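Long-range contacts in glutathione s-transferase III (Zea mays, PDB 1AW9), which probably catalyses the conjugation of reduced glutathione to hydrophobic electrophiles, including certain herbicides, as a phi-class glutathione transferase: residues Leu3-Met8 against Pro55-Gly60; Val14-Thr19 against Asp165-Ser170; Gln116-Pro121 against Ser176-Ala181; Asn153-Gly158 against Lys191-Ala196. All coordinates share one frame; numbering follows the deposited sequence.

How the contacts relate
Contact 1 lies in the thioredoxin-like domain, contact 2 joins that domain to the helical one, and contacts 3 and 4 lie within the helical domain. Contacts 1 and 2, with centres about 14 Å apart, meet where Val14 CG1 packs on Leu5 CD2 at 3.7 Å; they border the probable glutathione site, to which Asn13, Ile54 and Ser67 are expected to contribute. Contact 2 is coupled to contact 4 through Asp165, whose OD2 lies 2.9 Å from Trp193 NE1. Contact 3 touches none of the others, though its nearest atoms come within about 4 Å of contact 4 and about 7 Å of contact 2; it faces the second subunit. Contacts 1 and 4 fall on opposite sides of the chain's centre.

Contact 1: residues Leu3-Met8 against Pro55-Gly60; sequences LKLYGM and PALVDG
Leu5 has CG anti to its backbone N (chi1 -180°), and its end is thereby brought to Pro55 and Leu57; CD1 is 3.8 Å from Pro55 CB and 4.4 Å from Leu57 CD1. Tyr6 has CG anti to the carbonyl carbon (chi1 -74°), and its ring rises from the other face of the sheet, beside Ala56 and Val58. There Val58 CG2 meets the edge of the ring at CE2, 3.6 Å away and near the ring plane. Lys4 projects from the same face and runs along its own strand to Tyr6, where Lys4 NZ donates to Tyr6 OH at 3.1 Å.

The backbones of strands 3-6 and 56-59 run antiparallel, their directions 166° apart. Val58 N donates to Lys4 O at 3.0 Å, and the return bond from Lys4 N to Val58 O is weak at 3.5 Å. Further along, Tyr6 N donates to Ala56 O at 2.9 Å. Leu5 and Leu57 form the intervening non-hydrogen-bonded pair. At the far end Leu3 and Asp59 run side by side, with Leu3 CD1 3.4 Å from Asp59 OD1; the carboxylate itself is held by Tyr73 and Lys77.

Pro55 follows a cis peptide bond, the cis-proline characteristic of the thioredoxin fold, which in glutathione transferases lies beside the glutathione site. Strand 3-6 is also paired with parallel strand 28-31. Helices 12-23 and 67-77 pack on the face carrying Leu5 and Leu57, through Val14, Val17, Ile70 and Ile74, while Pro216 of the second subunit reaches Tyr6 on the other face.

Contact 2: residues Val14-Thr19 against Asp165-Ser170; sequences VVRVAT and DANHAS
Arg16 and Asn167 cross at about a right angle where helix 12-23 of the thioredoxin-like domain meets the all-helical domain, the interdomain interface of the glutathione transferase fold. Their guanidinium and amide planes stand 81° apart. The Arg16 chain is extended up to CD and then bends at chi3 (-68°), which turns NE to the backbone of Asn167. NE donates to Asn167 O at 3.2 Å, on a carbonyl lone pair, though the bond is bent (143° at the hydrogen). CD meanwhile passes 3.7 Å from Asn167 OD1, an oxygen that accepts from Asn71, and NH1 continues to Asn13 OD1 near the probable glutathione site. An alanine in place of Arg16 would probably leave both Asn167 O and Asn13 OD1 without this donor and open a gap beside the Asn167 amide.

Ser170 points at helix 12-23: its CB packs 3.6 Å from Val15 CG1, and its OG bonds to Pro12 O. One turn along, Thr19 CG2 lies against Ala166 O at 3.6 Å. Thr19 OG1 donates to Val15 O at 2.7 Å, and a water joins the two sides by donating to Thr19 OG1 at 3.1 Å while accepting from Ser170 N at 3.0 Å.

Contact 3: residues Gln116-Pro121 against Ser176-Ala181; sequences QLLVRP and SKTPKA
The ST turn at Thr178, in the loop between helices 169-176 and 182-185, packs against Leu117 and Leu118 of helix 92-122, where that helix has a wider pi-type turn. Thr178 OG1 sits between the backbone N and the carbonyl carbon (chi1 72°), from where it accepts from Lys180 N at 2.9 Å; it also bonds to Leu175 O. The same rotation lays CG2 against the leucines, 4.0 Å from Leu118 CG. Leu117 crosses Thr178 at about a right angle, and its CD1 touches three successive residues: Thr178 CB at 3.8 Å, Pro179 CD at 4.1 Å and Lys180 CG at 3.7 Å. The aliphatic part of Lys180 does this packing while its NZ end leads away. A glycine in place of Thr178 would probably leave Lys180 N without its side-chain acceptor and Leu175 O without the hydroxyl, and open a gap against Leu117 and Leu118.

No hydrogen bond crosses between the two segments. Ala181 N donates to Thr178 O at 3.0 Å. Thr36 and Ala39 of the second subunit pack on Leu118 and Lys177. This is a loop of the helical domain, an ST turn overlapping a type I beta turn (Thr178 to Ala181), packed on helix 92-122 at a subunit interface.

Contact 4: residues Asn153-Gly158 against Lys191-Ala196; sequences NKYLAG and KAWWEA
Trp193 turns the CD1-NE1-CZ2 border of its indole to Tyr155 and Leu156. From CB, the CG atom stands anti to the backbone N (chi1 168°), which swings the ring off helix 188-199 to the loop that follows helix 129-152. CD1, at the near corner of the five-membered ring, meets Tyr155 CD1 at 3.9 Å, with Lys154 O a further neighbour at 4.0 Å. NE1 lies 4.0 Å from the same Tyr155 CD1 and gives its hydrogen to Asp165 OD2. On the six-membered ring CZ2 abuts Leu156, 3.8 Å from its CD1.

Tyr155 comes to the edge of the indole, but the two rings form an oblique pair, neither stacked nor edge-to-face, with planes at 66°. The phenol continues past the indole along the helix and ends with OH 4.1 Å from CB of Ala196, three residues beyond Trp193.

The loop holds its shape through a type I beta turn from Tyr155 to Gly158. Gly158 N donates to Tyr155 O at 3.2 Å, and Tyr155 N donates to Gly158 O at 2.7 Å. Leu150 of helix 129-152 packs on both Leu156 and Trp193, and His168 meets Trp193 edge-to-face, so the indole is enclosed by several parts of the helical domain.

Across the two segments the contact is apolar, without a direct hydrogen bond. Its polar anchor is the Asp165 carboxylate: OD2 accepts from both Trp193 NE1 and Leu156 N, which ties loop and helix to one oxygen and would be expected to stabilise a negative charge on this buried group.

Contact 1: residues Leu3-Met8 against Pro55-Gly60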
loop_
_atom_site.group_PDB
_atom_site.type_symbol
_atom_site.label_atom_id
_atom_site.label_comp_id
_atom_site.label_asym_id
_atom_site.label_seq_id
_atom_site.Cartn_x
_atom_site.Cartn_y
_atom_site.Cartn_z
ATOM N N LEU A 3 23.554 8.257 33.954
ATOM C CA LEU A 3 23.321 8.317 32.522
ATOM C C LEU A 3 21.970 9.007 32.277
ATOM O O LEU A 3 21.058 8.909 33.117
ATOM C CB LEU A 3 23.293 6.882 31.990
ATOM C CG LEU A 3 24.651 6.271 31.632
ATOM C CD1 LEU A 3 25.675 6.626 32.636
ATOM C CD2 LEU A 3 24.566 4.774 31.478
ATOM N N LYS A 4 21.870 9.789 31.200
ATOM C CA LYS A 4 20.598 10.442 30.848
ATOM C C LYS A 4 20.005 9.748 29.614
ATOM O O LYS A 4 20.648 9.659 28.566
ATOM C CB LYS A 4 20.767 11.938 30.587
ATOM C CG LYS A 4 21.104 12.756 31.822
ATOM C CD LYS A 4 20.931 14.271 31.582
ATOM C CE LYS A 4 19.440 14.672 31.591
ATOM N NZ LYS A 4 19.144 16.127 31.311
ATOM N N LEU A 5 18.812 9.185 29.786
ATOM C CA LEU A 5 18.103 8.473 28.726
ATOM C C LEU A 5 16.974 9.365 28.297
ATOM O O LEU A 5 16.036 9.576 29.056
ATOM C CB LEU A 5 17.534 7.132 29.232
ATOM C CG LEU A 5 16.761 6.244 28.238
ATOM C CD1 LEU A 5 17.595 6.005 26.990
ATOM C CD2 LEU A 5 16.421 4.914 28.882
ATOM N N TYR A 6 17.097 9.916 27.096
ATOM C CA TYR A 6 16.090 10.803 26.535
ATOM C C TYR A 6 14.952 10.051 25.846
ATOM O O TYR A 6 15.177 9.277 24.924
ATOM C CB TYR A 6 16.759 11.756 25.552
ATOM C CG TYR A 6 17.569 12.835 26.233
ATOM C CD1 TYR A 6 16.937 13.971 26.764
ATOM C CD2 TYR A 6 18.959 12.707 26.396
ATOM C CE1 TYR A 6 17.652 14.947 27.440
ATOM C CE2 TYR A 6 19.697 13.687 27.081
ATOM C CZ TYR A 6 19.032 14.799 27.602
ATOM O OH TYR A 6 19.731 15.764 28.306
ATOM N N GLY A 7 13.729 10.267 26.302
ATOM C CA GLY A 7 12.603 9.621 25.673
ATOM C C GLY A 7 11.437 9.458 26.598
ATOM O O GLY A 7 11.508 9.744 27.782
ATOM N N MET A 8 10.337 9.004 26.028
ATOM C CA MET A 8 9.109 8.764 26.767
ATOM C C MET A 8 9.242 7.431 27.477
ATOM O O MET A 8 9.606 6.433 26.849
ATOM C CB MET A 8 7.962 8.608 25.782
ATOM C CG MET A 8 6.976 9.742 25.693
ATOM S SD MET A 8 5.636 9.103 24.655
ATOM C CE MET A 8 4.247 8.649 25.938
ATOM N N PRO A 55 15.301 6.613 21.385
ATOM C CA PRO A 55 15.973 7.340 22.458
ATOM C C PRO A 55 17.371 7.806 22.100
ATOM O O PRO A 55 17.903 7.500 21.029
ATOM C CB PRO A 55 16.054 6.278 23.550
ATOM C CG PRO A 55 16.411 5.060 22.760
ATOM C CD PRO A 55 15.473 5.154 21.568
ATOM N N ALA A 56 17.941 8.587 23.006
ATOM C CA ALA A 56 19.324 9.045 22.896
ATOM C C ALA A 56 19.879 8.876 24.314
ATOM O O ALA A 56 19.144 8.898 25.305
ATOM C CB ALA A 56 19.398 10.483 22.464
ATOM N N LEU A 57 21.155 8.610 24.423
ATOM C CA LEU A 57 21.698 8.466 25.752
ATOM C C LEU A 57 22.937 9.304 25.818
ATOM O O LEU A 57 23.717 9.324 24.853
ATOM C CB LEU A 57 22.044 7.005 26.055
ATOM C CG LEU A 57 22.724 6.715 27.395
ATOM C CD1 LEU A 57 21.763 6.037 28.344
ATOM C CD2 LEU A 57 23.915 5.841 27.159
ATOM N N VAL A 58 23.076 10.065 26.899
ATOM C CA VAL A 58 24.292 10.869 27.076
ATOM C C VAL A 58 25.172 10.220 28.151
ATOM O O VAL A 58 24.752 10.086 29.305
ATOM C CB VAL A 58 24.005 12.324 27.492
ATOM C CG1 VAL A 58 25.329 13.036 27.753
ATOM C CG2 VAL A 58 23.213 13.040 26.410
ATOM N N ASP A 59 26.339 9.736 27.752
ATOM C CA ASP A 59 27.250 9.105 28.688
ATOM C C ASP A 59 28.456 10.020 28.931
ATOM O O ASP A 59 29.550 9.868 28.336
ATOM C CB ASP A 59 27.694 7.739 28.187
ATOM C CG ASP A 59 28.504 6.983 29.225
ATOM O OD1 ASP A 59 28.236 7.172 30.428
ATOM O OD2 ASP A 59 29.420 6.221 28.838
ATOM N N GLY A 60 28.240 10.962 29.842
ATOM C CA GLY A 60 29.266 11.923 30.148
ATOM C C GLY A 60 29.424 12.827 28.947
ATOM O O GLY A 60 28.603 13.701 28.709
#

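Contact 2: residues Val14-Thr19 against Asp165-Ser170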
loop_
_atom_site.group_PDB
_atom_site.type_symbol
_atom_site.label_atom_id
_atom_site.label_comp_id
_atom_site.label_asym_id
_atom_site.label_seq_id
_atom_site.Cartn_x
_atom_site.Cartn_y
_atom_site.Cartn_z
ATOM N N VAL A 14 12.536 2.817 24.311
ATOM C CA VAL A 14 13.220 3.418 25.465
ATOM C C VAL A 14 13.343 2.301 26.494
ATOM O O VAL A 14 14.405 2.087 27.060
ATOM C CB VAL A 14 12.438 4.592 26.069
ATOM C CG1 VAL A 14 13.005 5.002 27.447
ATOM C CG2 VAL A 14 12.506 5.749 25.120
ATOM N N VAL A 15 12.282 1.513 26.664
ATOM C CA VAL A 15 12.327 0.399 27.603
ATOM C C VAL A 15 13.400 -0.644 27.240
ATOM O O VAL A 15 13.940 -1.286 28.129
ATOM C CB VAL A 15 10.944 -0.250 27.771
ATOM C CG1 VAL A 15 11.015 -1.462 28.731
ATOM C CG2 VAL A 15 9.961 0.785 28.273
ATOM N N ARG A 16 13.725 -0.813 25.957
ATOM C CA ARG A 16 14.760 -1.764 25.567
ATOM C C ARG A 16 16.113 -1.337 26.133
ATOM O O ARG A 16 17.007 -2.179 26.346
ATOM C CB ARG A 16 14.906 -1.862 24.037
ATOM C CG ARG A 16 15.993 -2.889 23.556
ATOM C CD ARG A 16 16.355 -2.921 22.018
ATOM N NE ARG A 16 15.244 -3.418 21.204
ATOM C CZ ARG A 16 14.400 -2.629 20.543
ATOM N NH1 ARG A 16 14.573 -1.310 20.558
ATOM N NH2 ARG A 16 13.264 -3.129 20.066
ATOM N N VAL A 17 16.317 -0.023 26.246
ATOM C CA VAL A 17 17.593 0.504 26.754
ATOM C C VAL A 17 17.608 0.420 28.271
ATOM O O VAL A 17 18.585 -0.022 28.843
ATOM C CB VAL A 17 17.871 1.948 26.294
ATOM C CG1 VAL A 17 19.213 2.415 26.834
ATOM C CG2 VAL A 17 17.889 2.004 24.780
ATOM N N ALA A 18 16.507 0.824 28.896
ATOM C CA ALA A 18 16.361 0.768 30.341
ATOM C C ALA A 18 16.628 -0.688 30.783
ATOM O O ALA A 18 17.310 -0.938 31.783
ATOM C CB ALA A 18 14.941 1.209 30.725
ATOM N N THR A 19 16.127 -1.645 29.999
ATOM C CA THR A 19 16.309 -3.066 30.264
ATOM C C THR A 19 17.790 -3.347 30.482
ATOM O O THR A 19 18.187 -3.877 31.511
ATOM C CB THR A 19 15.785 -3.931 29.079
ATOM O OG1 THR A 19 14.366 -3.813 28.999
ATOM C CG2 THR A 19 16.104 -5.379 29.261
ATOM N N ASP A 165 19.085 -11.865 24.286
ATOM C CA ASP A 165 17.760 -12.070 24.909
ATOM C C ASP A 165 17.161 -10.782 25.450
ATOM O O ASP A 165 15.960 -10.546 25.306
ATOM C CB ASP A 165 17.804 -13.113 26.048
ATOM C CG ASP A 165 18.590 -14.357 25.673
ATOM O OD1 ASP A 165 19.804 -14.331 25.855
ATOM O OD2 ASP A 165 18.044 -15.349 25.154
ATOM N N ALA A 166 18.011 -9.952 26.054
ATOM C CA ALA A 166 17.581 -8.723 26.683
ATOM C C ALA A 166 16.955 -7.737 25.686
ATOM O O ALA A 166 16.005 -7.012 26.029
ATOM C CB ALA A 166 18.780 -8.077 27.436
ATOM N N ASN A 167 17.482 -7.736 24.456
ATOM C CA ASN A 167 16.998 -6.852 23.393
ATOM C C ASN A 167 15.563 -7.174 22.978
ATOM O O ASN A 167 14.873 -6.335 22.400
ATOM C CB ASN A 167 17.945 -6.888 22.186
ATOM C CG ASN A 167 19.106 -5.893 22.319
ATOM O OD1 ASN A 167 19.135 -5.067 23.236
ATOM N ND2 ASN A 167 20.022 -5.925 21.379
ATOM N N HIS A 168 15.095 -8.366 23.349
ATOM C CA HIS A 168 13.750 -8.802 23.029
ATOM C C HIS A 168 12.767 -8.454 24.086
ATOM O O HIS A 168 11.599 -8.324 23.793
ATOM C CB HIS A 168 13.686 -10.308 22.921
ATOM C CG HIS A 168 14.267 -10.852 21.660
ATOM N ND1 HIS A 168 15.605 -11.092 21.504
ATOM C CD2 HIS A 168 13.669 -11.255 20.521
ATOM C CE1 HIS A 168 15.814 -11.631 20.324
ATOM N NE2 HIS A 168 14.648 -11.745 19.696
ATOM N N ALA A 169 13.213 -8.318 25.325
ATOM C CA ALA A 169 12.292 -8.117 26.431
ATOM C C ALA A 169 11.162 -7.092 26.392
ATOM O O ALA A 169 10.027 -7.433 26.767
ATOM C CB ALA A 169 13.054 -8.014 27.719
ATOM N N SER A 170 11.439 -5.846 25.977
ATOM C CA SER A 170 10.401 -4.818 25.957
ATOM C C SER A 170 9.312 -5.135 24.970
ATOM O O SER A 170 8.142 -4.966 25.284
ATOM C CB SER A 170 10.953 -3.418 25.729
ATOM O OG SER A 170 11.525 -3.273 24.468
HETATM O O HOH W 1 14.324 -5.181 26.191
#

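Contact 3: residues Gln116-Pro121 against Ser176-Ala181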
loop_
_atom_site.group_PDB
_atom_site.type_symbol
_atom_site.label_atom_id
_atom_site.label_comp_id
_atom_site.label_asym_id
_atom_site.label_seq_id
_atom_site.Cartn_x
_atom_site.Cartn_y
_atom_site.Cartn_z
ATOM N N GLN A 116 -0.376 -0.971 16.038
ATOM C CA GLN A 116 -1.773 -1.045 15.640
ATOM C C GLN A 116 -2.726 -1.452 16.778
ATOM O O GLN A 116 -3.844 -0.947 16.871
ATOM C CB GLN A 116 -1.932 -2.044 14.495
ATOM C CG GLN A 116 -1.253 -1.670 13.235
ATOM C CD GLN A 116 -1.907 -0.509 12.591
ATOM O OE1 GLN A 116 -3.108 -0.300 12.743
ATOM N NE2 GLN A 116 -1.143 0.272 11.872
ATOM N N LEU A 117 -2.295 -2.382 17.624
ATOM C CA LEU A 117 -3.161 -2.897 18.674
ATOM C C LEU A 117 -3.135 -2.158 20.008
ATOM O O LEU A 117 -4.080 -2.288 20.782
ATOM C CB LEU A 117 -2.876 -4.399 18.900
ATOM C CG LEU A 117 -2.969 -5.328 17.687
ATOM C CD1 LEU A 117 -2.316 -6.677 17.969
ATOM C CD2 LEU A 117 -4.419 -5.495 17.309
ATOM N N LEU A 118 -2.067 -1.400 20.279
ATOM C CA LEU A 118 -1.935 -0.649 21.536
ATOM C C LEU A 118 -1.940 0.863 21.416
ATOM O O LEU A 118 -2.675 1.534 22.137
ATOM C CB LEU A 118 -0.667 -1.040 22.264
ATOM C CG LEU A 118 -0.726 -2.366 22.993
ATOM C CD1 LEU A 118 0.606 -2.592 23.667
ATOM C CD2 LEU A 118 -1.841 -2.332 24.016
ATOM N N VAL A 119 -1.095 1.388 20.530
ATOM C CA VAL A 119 -0.957 2.827 20.321
ATOM C C VAL A 119 -2.145 3.509 19.629
ATOM O O VAL A 119 -2.699 4.480 20.144
ATOM C CB VAL A 119 0.314 3.113 19.513
ATOM C CG1 VAL A 119 0.511 4.639 19.308
ATOM C CG2 VAL A 119 1.529 2.456 20.202
ATOM N N ARG A 120 -2.516 3.017 18.450
ATOM C CA ARG A 120 -3.621 3.589 17.697
ATOM C C ARG A 120 -4.917 3.742 18.445
ATOM O O ARG A 120 -5.553 4.773 18.337
ATOM C CB ARG A 120 -3.863 2.835 16.396
ATOM C CG ARG A 120 -2.733 3.029 15.448
ATOM C CD ARG A 120 -3.126 2.680 14.068
ATOM N NE ARG A 120 -4.142 3.598 13.587
ATOM C CZ ARG A 120 -4.952 3.333 12.568
ATOM N NH1 ARG A 120 -4.855 2.171 11.915
ATOM N NH2 ARG A 120 -5.879 4.223 12.216
ATOM N N PRO A 121 -5.376 2.685 19.132
ATOM C CA PRO A 121 -6.627 2.832 19.860
ATOM C C PRO A 121 -6.467 3.916 20.940
ATOM O O PRO A 121 -7.395 4.656 21.201
ATOM C CB PRO A 121 -6.824 1.441 20.462
ATOM C CG PRO A 121 -6.136 0.555 19.506
ATOM C CD PRO A 121 -4.882 1.300 19.227
ATOM N N SER A 176 2.642 -9.187 24.879
ATOM C CA SER A 176 1.814 -9.912 25.844
ATOM C C SER A 176 0.543 -9.177 26.263
ATOM O O SER A 176 -0.407 -9.809 26.698
ATOM C CB SER A 176 2.611 -10.325 27.075
ATOM O OG SER A 176 2.927 -9.206 27.868
ATOM N N LYS A 177 0.507 -7.864 26.086
ATOM C CA LYS A 177 -0.673 -7.069 26.415
ATOM C C LYS A 177 -1.619 -6.903 25.236
ATOM O O LYS A 177 -2.592 -6.164 25.322
ATOM C CB LYS A 177 -0.254 -5.709 26.929
ATOM C CG LYS A 177 0.482 -5.910 28.178
ATOM C CD LYS A 177 1.035 -4.666 28.753
ATOM C CE LYS A 177 1.666 -5.027 30.096
ATOM N NZ LYS A 177 0.842 -6.060 30.840
ATOM N N THR A 178 -1.339 -7.587 24.132
ATOM C CA THR A 178 -2.207 -7.481 22.965
ATOM C C THR A 178 -2.932 -8.788 22.760
ATOM O O THR A 178 -2.588 -9.828 23.347
ATOM C CB THR A 178 -1.418 -7.254 21.612
ATOM O OG1 THR A 178 -0.737 -8.452 21.237
ATOM C CG2 THR A 178 -0.425 -6.162 21.718
ATOM N N PRO A 179 -3.912 -8.766 21.863
ATOM C CA PRO A 179 -4.686 -9.958 21.532
ATOM C C PRO A 179 -3.779 -10.939 20.784
ATOM O O PRO A 179 -4.238 -11.990 20.377
ATOM C CB PRO A 179 -5.742 -9.425 20.570
ATOM C CG PRO A 179 -5.939 -7.997 21.021
ATOM C CD PRO A 179 -4.549 -7.540 21.352
ATOM N N LYS A 180 -2.543 -10.558 20.474
ATOM C CA LYS A 180 -1.669 -11.464 19.775
ATOM C C LYS A 180 -0.683 -12.062 20.719
ATOM O O LYS A 180 0.310 -12.635 20.295
ATOM C CB LYS A 180 -0.937 -10.778 18.636
ATOM C CG LYS A 180 -1.821 -10.350 17.508
ATOM C CD LYS A 180 -2.560 -11.530 16.917
ATOM C CE LYS A 180 -3.543 -11.101 15.863
ATOM N NZ LYS A 180 -4.196 -12.263 15.168
ATOM N N ALA A 181 -0.930 -11.951 22.013
ATOM C CA ALA A 181 -0.016 -12.539 22.982
ATOM C C ALA A 181 0.086 -14.049 22.709
ATOM O O ALA A 181 1.116 -14.657 22.974
ATOM C CB ALA A 181 -0.511 -12.274 24.394
#

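Contact 4: residues Asn153-Gly158 against Lys191-Ala196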
loop_
_atom_site.group_PDB
_atom_site.type_symbol
_atom_site.label_atom_id
_atom_site.label_comp_id
_atom_site.label_asym_id
_atom_site.label_seq_id
_atom_site.Cartn_x
_atom_site.Cartn_y
_atom_site.Cartn_z
ATOM N N ASN A 153 18.365 -24.799 22.969
ATOM C CA ASN A 153 19.255 -23.884 23.690
ATOM C C ASN A 153 18.471 -23.253 24.792
ATOM O O ASN A 153 17.325 -22.893 24.594
ATOM C CB ASN A 153 19.717 -22.758 22.783
ATOM C CG ASN A 153 20.659 -23.217 21.717
ATOM O OD1 ASN A 153 21.873 -23.182 21.910
ATOM N ND2 ASN A 153 20.119 -23.606 20.557
ATOM N N LYS A 154 19.069 -23.055 25.945
ATOM C CA LYS A 154 18.318 -22.465 27.018
ATOM C C LYS A 154 17.939 -21.036 26.656
ATOM O O LYS A 154 16.806 -20.587 26.890
ATOM C CB LYS A 154 19.143 -22.491 28.286
ATOM C CG LYS A 154 18.300 -22.610 29.523
ATOM C CD LYS A 154 19.156 -22.460 30.775
ATOM C CE LYS A 154 20.284 -23.519 30.854
ATOM N NZ LYS A 154 21.405 -23.323 29.864
ATOM N N TYR A 155 18.925 -20.300 26.161
ATOM C CA TYR A 155 18.736 -18.928 25.732
ATOM C C TYR A 155 19.214 -18.875 24.313
ATOM O O TYR A 155 19.789 -19.842 23.815
ATOM C CB TYR A 155 19.528 -17.963 26.593
ATOM C CG TYR A 155 18.965 -17.845 27.976
ATOM C CD1 TYR A 155 17.948 -16.938 28.269
ATOM C CD2 TYR A 155 19.429 -18.665 28.988
ATOM C CE1 TYR A 155 17.404 -16.855 29.547
ATOM C CE2 TYR A 155 18.901 -18.601 30.258
ATOM C CZ TYR A 155 17.895 -17.703 30.538
ATOM O OH TYR A 155 17.391 -17.688 31.821
ATOM N N LEU A 156 18.990 -17.734 23.663
ATOM C CA LEU A 156 19.371 -17.524 22.257
ATOM C C LEU A 156 20.806 -17.914 21.924
ATOM O O LEU A 156 21.028 -18.699 21.004
ATOM C CB LEU A 156 19.050 -16.069 21.774
ATOM C CG LEU A 156 17.544 -15.727 21.754
ATOM C CD1 LEU A 156 17.292 -14.368 21.205
ATOM C CD2 LEU A 156 16.738 -16.790 20.983
ATOM N N ALA A 157 21.769 -17.398 22.684
ATOM C CA ALA A 157 23.179 -17.679 22.426
ATOM C C ALA A 157 23.753 -18.921 23.138
ATOM O O ALA A 157 24.942 -19.228 22.989
ATOM C CB ALA A 157 24.001 -16.443 22.755
ATOM N N GLY A 158 22.928 -19.597 23.936
ATOM C CA GLY A 158 23.404 -20.763 24.647
ATOM C C GLY A 158 22.810 -20.942 26.027
ATOM O O GLY A 158 21.636 -20.685 26.248
ATOM N N LYS A 191 7.547 -19.554 25.060
ATOM C CA LYS A 191 6.839 -19.214 26.298
ATOM C C LYS A 191 7.706 -19.384 27.566
ATOM O O LYS A 191 7.800 -18.467 28.395
ATOM C CB LYS A 191 5.571 -20.053 26.396
ATOM C CG LYS A 191 4.682 -19.687 27.539
ATOM C CD LYS A 191 3.449 -20.534 27.446
ATOM C CE LYS A 191 2.647 -20.518 28.726
ATOM N NZ LYS A 191 3.339 -21.313 29.796
ATOM N N ALA A 192 8.344 -20.545 27.717
ATOM C CA ALA A 192 9.228 -20.793 28.861
ATOM C C ALA A 192 10.345 -19.735 28.875
ATOM O O ALA A 192 10.596 -19.077 29.887
ATOM C CB ALA A 192 9.828 -22.165 28.727
ATOM N N TRP A 193 10.991 -19.563 27.724
ATOM C CA TRP A 193 12.070 -18.596 27.554
ATOM C C TRP A 193 11.635 -17.206 27.974
ATOM O O TRP A 193 12.361 -16.509 28.669
ATOM C CB TRP A 193 12.525 -18.605 26.103
ATOM C CG TRP A 193 13.418 -17.474 25.696
ATOM C CD1 TRP A 193 14.717 -17.283 26.060
ATOM C CD2 TRP A 193 13.120 -16.453 24.726
ATOM N NE1 TRP A 193 15.259 -16.224 25.365
ATOM C CE2 TRP A 193 14.299 -15.700 24.532
ATOM C CE3 TRP A 193 11.972 -16.113 23.987
ATOM C CZ2 TRP A 193 14.368 -14.623 23.621
ATOM C CZ3 TRP A 193 12.043 -15.034 23.077
ATOM C CH2 TRP A 193 13.234 -14.308 22.910
ATOM N N TRP A 194 10.439 -16.804 27.565
ATOM C CA TRP A 194 9.872 -15.492 27.909
ATOM C C TRP A 194 9.576 -15.421 29.397
ATOM O O TRP A 194 9.817 -14.409 30.036
ATOM C CB TRP A 194 8.567 -15.259 27.125
ATOM C CG TRP A 194 7.706 -14.173 27.656
ATOM C CD1 TRP A 194 6.379 -14.255 27.949
ATOM C CD2 TRP A 194 8.108 -12.824 27.972
ATOM N NE1 TRP A 194 5.920 -13.044 28.433
ATOM C CE2 TRP A 194 6.956 -12.150 28.453
ATOM C CE3 TRP A 194 9.327 -12.127 27.901
ATOM C CZ2 TRP A 194 6.988 -10.801 28.871
ATOM C CZ3 TRP A 194 9.360 -10.773 28.325
ATOM C CH2 TRP A 194 8.191 -10.134 28.800
ATOM N N GLU A 195 9.023 -16.485 29.955
ATOM C CA GLU A 195 8.725 -16.466 31.360
ATOM C C GLU A 195 9.972 -16.409 32.184
ATOM O O GLU A 195 9.979 -15.790 33.252
ATOM C CB GLU A 195 7.856 -17.625 31.714
ATOM C CG GLU A 195 6.483 -17.291 31.275
ATOM C CD GLU A 195 5.538 -18.434 31.404
ATOM O OE1 GLU A 195 5.994 -19.605 31.426
ATOM O OE2 GLU A 195 4.318 -18.150 31.457
ATOM N N ALA A 196 11.047 -16.997 31.674
ATOM C CA ALA A 196 12.312 -16.916 32.379
ATOM C C ALA A 196 12.792 -15.458 32.386
ATOM O O ALA A 196 13.306 -14.977 33.399
ATOM C CB ALA A 196 13.339 -17.785 31.719
#